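Local coordinates for protein response regulator (Caulobacter vibrioides, PDB 3T0Y) that probably uses this sigma-factor-like part of a PhyR-type response regulator to sequester an anti-sigma factor, thereby controlling the general stress response, at residues G42-Y45 with V46-L50; L25-I28 with R29-A32. All coordinates share one frame; numbering follows the deposited sequence.

Overall arrangement
Going from the N terminus, contact 2 comes first, within helix 25-36, and contact 1 follows within helix 39-54. The two lie in series, neither nesting nor crossing, and each closes nothing wider than successive helical turns. Their centres are about 10 Å apart; the two helices follow each other in the chain and pack together. Val46 CG2 sits 3.7 Å from Ala32 CB, and Asp43 OD2 forms a 2.9 Å salt bridge with Arg29 NH2. Both contacts belong to the sigma2-like region of PhyR. Helix 66-80 packs against both helices, and a second copy of this protein touches both contacts, as does a chain of another protein.

Contact 1 (G42-Y45 with V46-L50); sequences GDHY and VRVAL
Arg47 folds back over the preceding turn of its own helix, onto Asp43 and His44. Its CB lies 3.5 Å from Asp43 O. CG stands beside the backbone N (chi1 -79°) and keeps to the same carbonyl, 3.4 Å from Asp43 O. The chain then bends at chi3, with NE still near Asp43 O and CZ 3.8 Å from both Asp43 O and His44 CA, laying one guanidinium face over that pair. At the tip, NH1 stays near that carbonyl, while NH2 comes 3.5 Å from His44 CA and reaches the edge of the imidazole, near its plane. Ring and guanidinium planes are 68° apart, so the two do not stack. The charge is met elsewhere: NH2 makes a salt bridge to Asp38 of the second subunit.

Val48 takes a face of the His44 ring, its CG2 4.1 Å from the centroid in a CH-pi contact offset toward the rim. Beneath these side chains run the regular i to i+4 helical hydrogen bonds, with Val46 N to Gly42 O at 3.0 Å and Val48 N to His44 O at 3.1 Å.

Helix 39-54 lies against helices 25-36 and 66-80. Val46 packs on Ile28 of the first; on the second, Tyr45 meets Trp78 edge-to-face and Val48 and Ala49 rest on Ile77. A chain of another protein packs on Asp43, Val46, Arg47 and Leu50.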
loop_
_atom_site.group_PDB
_atom_site.type_symbol
_atom_site.label_atom_id
_atom_site.label_comp_id
_atom_site.label_asym_id
_atom_site.label_seq_id
_atom_site.Cartn_x
_atom_site.Cartn_y
_atom_site.Cartn_z
ATOM N N GLY C 42 2.760 0.993 -3.058
ATOM C CA GLY C 42 4.010 1.291 -3.764
ATOM C C GLY C 42 4.240 2.795 -3.947
ATOM O O GLY C 42 5.332 3.315 -3.692
ATOM N N ASP C 43 3.196 3.499 -4.380
ATOM C CA ASP C 43 3.259 4.943 -4.523
ATOM C C ASP C 43 3.492 5.627 -3.187
ATOM O O ASP C 43 4.137 6.657 -3.124
ATOM C CB ASP C 43 1.988 5.481 -5.182
ATOM C CG ASP C 43 1.865 5.047 -6.629
ATOM O OD1 ASP C 43 2.846 4.488 -7.149
ATOM O OD2 ASP C 43 0.811 5.281 -7.262
ATOM N N HIS C 44 2.970 5.067 -2.111
ATOM C CA HIS C 44 3.251 5.642 -0.800
ATOM C C HIS C 44 4.764 5.687 -0.557
ATOM O O HIS C 44 5.311 6.694 -0.095
ATOM C CB HIS C 44 2.564 4.846 0.314
ATOM C CG HIS C 44 3.177 5.067 1.665
ATOM N ND1 HIS C 44 2.984 6.227 2.392
ATOM C CD2 HIS C 44 3.999 4.288 2.410
ATOM C CE1 HIS C 44 3.648 6.144 3.533
ATOM N NE2 HIS C 44 4.275 4.980 3.567
ATOM N N TYR C 45 5.444 4.590 -0.892
ATOM C CA TYR C 45 6.864 4.450 -0.584
ATOM C C TYR C 45 7.743 5.273 -1.528
ATOM O O TYR C 45 8.779 5.811 -1.134
ATOM C CB TYR C 45 7.274 2.970 -0.599
ATOM C CG TYR C 45 6.984 2.275 0.705
ATOM C CD1 TYR C 45 7.689 2.619 1.860
ATOM C CD2 TYR C 45 5.995 1.302 0.798
ATOM C CE1 TYR C 45 7.431 1.997 3.069
ATOM C CE2 TYR C 45 5.726 0.662 2.010
ATOM C CZ TYR C 45 6.455 1.020 3.140
ATOM O OH TYR C 45 6.224 0.402 4.338
ATOM N N VAL C 46 7.319 5.350 -2.777
ATOM C CA VAL C 46 7.964 6.221 -3.725
ATOM C C VAL C 46 7.889 7.686 -3.258
ATOM O O VAL C 46 8.883 8.421 -3.328
ATOM C CB VAL C 46 7.328 6.086 -5.133
ATOM C CG1 VAL C 46 8.028 7.017 -6.095
ATOM C CG2 VAL C 46 7.409 4.636 -5.613
ATOM N N ARG C 47 6.703 8.118 -2.815
ATOM C CA ARG C 47 6.530 9.494 -2.357
ATOM C C ARG C 47 7.483 9.768 -1.205
ATOM O O ARG C 47 8.233 10.731 -1.226
ATOM C CB ARG C 47 5.078 9.782 -1.936
ATOM C CG ARG C 47 4.122 10.040 -3.106
ATOM C CD ARG C 47 2.786 10.665 -2.640
ATOM N NE ARG C 47 2.197 9.913 -1.537
ATOM C CZ ARG C 47 1.377 8.878 -1.688
ATOM N NH1 ARG C 47 1.024 8.478 -2.905
ATOM N NH2 ARG C 47 0.909 8.241 -0.621
ATOM N N VAL C 48 7.460 8.910 -0.200
ATOM C CA VAL C 48 8.342 9.089 0.941
ATOM C C VAL C 48 9.801 9.257 0.494
ATOM O O VAL C 48 10.556 10.074 1.064
ATOM C CB VAL C 48 8.241 7.902 1.901
ATOM C CG1 VAL C 48 9.323 7.996 2.966
ATOM C CG2 VAL C 48 6.833 7.833 2.524
ATOM N N ALA C 49 10.180 8.497 -0.532
ATOM C CA ALA C 49 11.560 8.505 -1.040
ATOM C C ALA C 49 11.886 9.822 -1.690
ATOM O O ALA C 49 12.942 10.392 -1.444
ATOM C CB ALA C 49 11.787 7.383 -2.042
ATOM N N LEU C 50 10.984 10.289 -2.540
ATOM C CA LEU C 50 11.212 11.511 -3.275
ATOM C C LEU C 50 11.228 12.688 -2.317
ATOM O O LEU C 50 11.894 13.687 -2.563
ATOM C CB LEU C 50 10.139 11.704 -4.346
ATOM C CG LEU C 50 10.140 10.553 -5.350
ATOM C CD1 LEU C 50 8.997 10.667 -6.337
ATOM C CD2 LEU C 50 11.470 10.519 -6.069
#

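Contact 2 (L25-I28 with R29-A32); sequences LPYI and RRYA
Tyr27 and Arg30 meet through different choices at the first torsion: the tyrosine CG is anti to its carbonyl carbon (chi1 -59°), whereas the arginine CG is anti to its own N, and a bend at chi3 (52°) turns the guanidinium back along the helix toward the phenol ring. This is i to i+3 packing on the opening turns of helix 25-36, in the sigma2-like region of PhyR. Arg30 NH2 lies 3.6 Å from Tyr27 CD1, at the ring's edge and near its plane. Seen from the arginine, CD1 sits over a face of the guanidinium, and with the two planes 65° apart this is not a stack. Ionic partners lie outside the helix: Glu107 of the second subunit bridges to Arg30 NE, and an acidic side chain of another protein's chain bridges to NH1. With the ring beside it, these pairings should restrict how the guanidinium can turn.

Farther round the helix, Ile28 CD1 touches Tyr31 CD2 at 4.0 Å, an apolar contact neither squarely over the ring nor at its edge, and Tyr71 of helix 66-80 packs on both residues. Arg29 lays CG against the Leu25 carbonyl, 3.1 Å from Leu25 O, and bends at chi3 toward its salt-bridge partner Asp43.

Backbone bonds hold the turns together, Tyr31 N reaching Tyr27 O at 3.0 Å. Ile28 O accepts from Ala32 N at 2.8 Å and also has Ala32 CB close by, at 3.2 Å.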
loop_
_atom_site.group_PDB
_atom_site.type_symbol
_atom_site.label_atom_id
_atom_site.label_comp_id
_atom_site.label_asym_id
_atom_site.label_seq_id
_atom_site.Cartn_x
_atom_site.Cartn_y
_atom_site.Cartn_z
ATOM N N LEU C 25 10.916 7.212 -13.001
ATOM C CA LEU C 25 9.757 7.118 -12.109
ATOM C C LEU C 25 8.773 5.995 -12.462
ATOM O O LEU C 25 8.265 5.337 -11.569
ATOM C CB LEU C 25 9.043 8.479 -11.963
ATOM C CG LEU C 25 9.864 9.624 -11.335
ATOM C CD1 LEU C 25 9.018 10.879 -11.117
ATOM C CD2 LEU C 25 10.551 9.221 -10.025
ATOM N N PRO C 26 8.494 5.769 -13.754
ATOM C CA PRO C 26 7.600 4.642 -14.059
ATOM C C PRO C 26 8.192 3.311 -13.600
ATOM O O PRO C 26 7.447 2.376 -13.294
ATOM C CB PRO C 26 7.505 4.660 -15.598
ATOM C CG PRO C 26 7.891 6.040 -15.999
ATOM C CD PRO C 26 8.893 6.506 -14.966
ATOM N N TYR C 27 9.519 3.217 -13.561
ATOM C CA TYR C 27 10.164 1.952 -13.205
ATOM C C TYR C 27 10.178 1.709 -11.705
ATOM O O TYR C 27 9.819 0.638 -11.258
ATOM C CB TYR C 27 11.551 1.872 -13.824
ATOM C CG TYR C 27 11.426 1.989 -15.314
ATOM C CD1 TYR C 27 11.110 0.877 -16.086
ATOM C CD2 TYR C 27 11.540 3.217 -15.945
ATOM C CE1 TYR C 27 10.955 0.977 -17.444
ATOM C CE2 TYR C 27 11.386 3.332 -17.316
ATOM C CZ TYR C 27 11.095 2.205 -18.058
ATOM O OH TYR C 27 10.934 2.299 -19.418
ATOM N N ILE C 28 10.524 2.727 -10.930
ATOM C CA ILE C 28 10.450 2.608 -9.496
ATOM C C ILE C 28 9.006 2.305 -9.092
ATOM O O ILE C 28 8.769 1.602 -8.113
ATOM C CB ILE C 28 11.039 3.857 -8.772
ATOM C CG1 ILE C 28 11.360 3.545 -7.312
ATOM C CG2 ILE C 28 10.111 5.050 -8.860
ATOM C CD1 ILE C 28 12.225 2.323 -7.145
ATOM N N ARG C 29 8.024 2.777 -9.857
ATOM C CA ARG C 29 6.645 2.474 -9.467
ATOM C C ARG C 29 6.367 1.012 -9.679
ATOM O O ARG C 29 5.641 0.392 -8.892
ATOM C CB ARG C 29 5.614 3.275 -10.255
ATOM C CG ARG C 29 5.660 4.760 -10.062
ATOM C CD ARG C 29 4.515 5.407 -10.856
ATOM N NE ARG C 29 3.215 5.238 -10.205
ATOM C CZ ARG C 29 2.063 5.065 -10.846
ATOM N NH1 ARG C 29 2.041 5.011 -12.174
ATOM N NH2 ARG C 29 0.930 4.932 -10.157
ATOM N N ARG C 30 6.911 0.467 -10.766
ATOM C CA ARG C 30 6.723 -0.945 -11.044
ATOM C C ARG C 30 7.330 -1.746 -9.902
ATOM O O ARG C 30 6.711 -2.665 -9.391
ATOM C CB ARG C 30 7.368 -1.361 -12.371
ATOM C CG ARG C 30 7.252 -2.865 -12.640
ATOM C CD ARG C 30 8.055 -3.299 -13.846
ATOM N NE ARG C 30 9.426 -2.832 -13.734
ATOM C CZ ARG C 30 10.310 -2.838 -14.717
ATOM N NH1 ARG C 30 9.972 -3.288 -15.920
ATOM N NH2 ARG C 30 11.522 -2.357 -14.499
ATOM N N TYR C 31 8.548 -1.390 -9.504
ATOM C CA TYR C 31 9.234 -2.145 -8.465
ATOM C C TYR C 31 8.463 -2.029 -7.148
ATOM O O TYR C 31 8.221 -3.025 -6.467
ATOM C CB TYR C 31 10.657 -1.635 -8.298
ATOM C CG TYR C 31 11.380 -2.239 -7.129
ATOM C CD1 TYR C 31 11.726 -3.585 -7.132
ATOM C CD2 TYR C 31 11.718 -1.469 -6.017
ATOM C CE1 TYR C 31 12.378 -4.157 -6.063
ATOM C CE2 TYR C 31 12.380 -2.030 -4.943
ATOM C CZ TYR C 31 12.711 -3.390 -4.980
ATOM O OH TYR C 31 13.388 -3.982 -3.939
ATOM N N ALA C 32 8.072 -0.801 -6.816
ATOM C CA ALA C 32 7.384 -0.495 -5.574
ATOM C C ALA C 32 6.150 -1.354 -5.422
ATOM O O ALA C 32 5.919 -1.949 -4.360
ATOM C CB ALA C 32 7.009 1.007 -5.546
#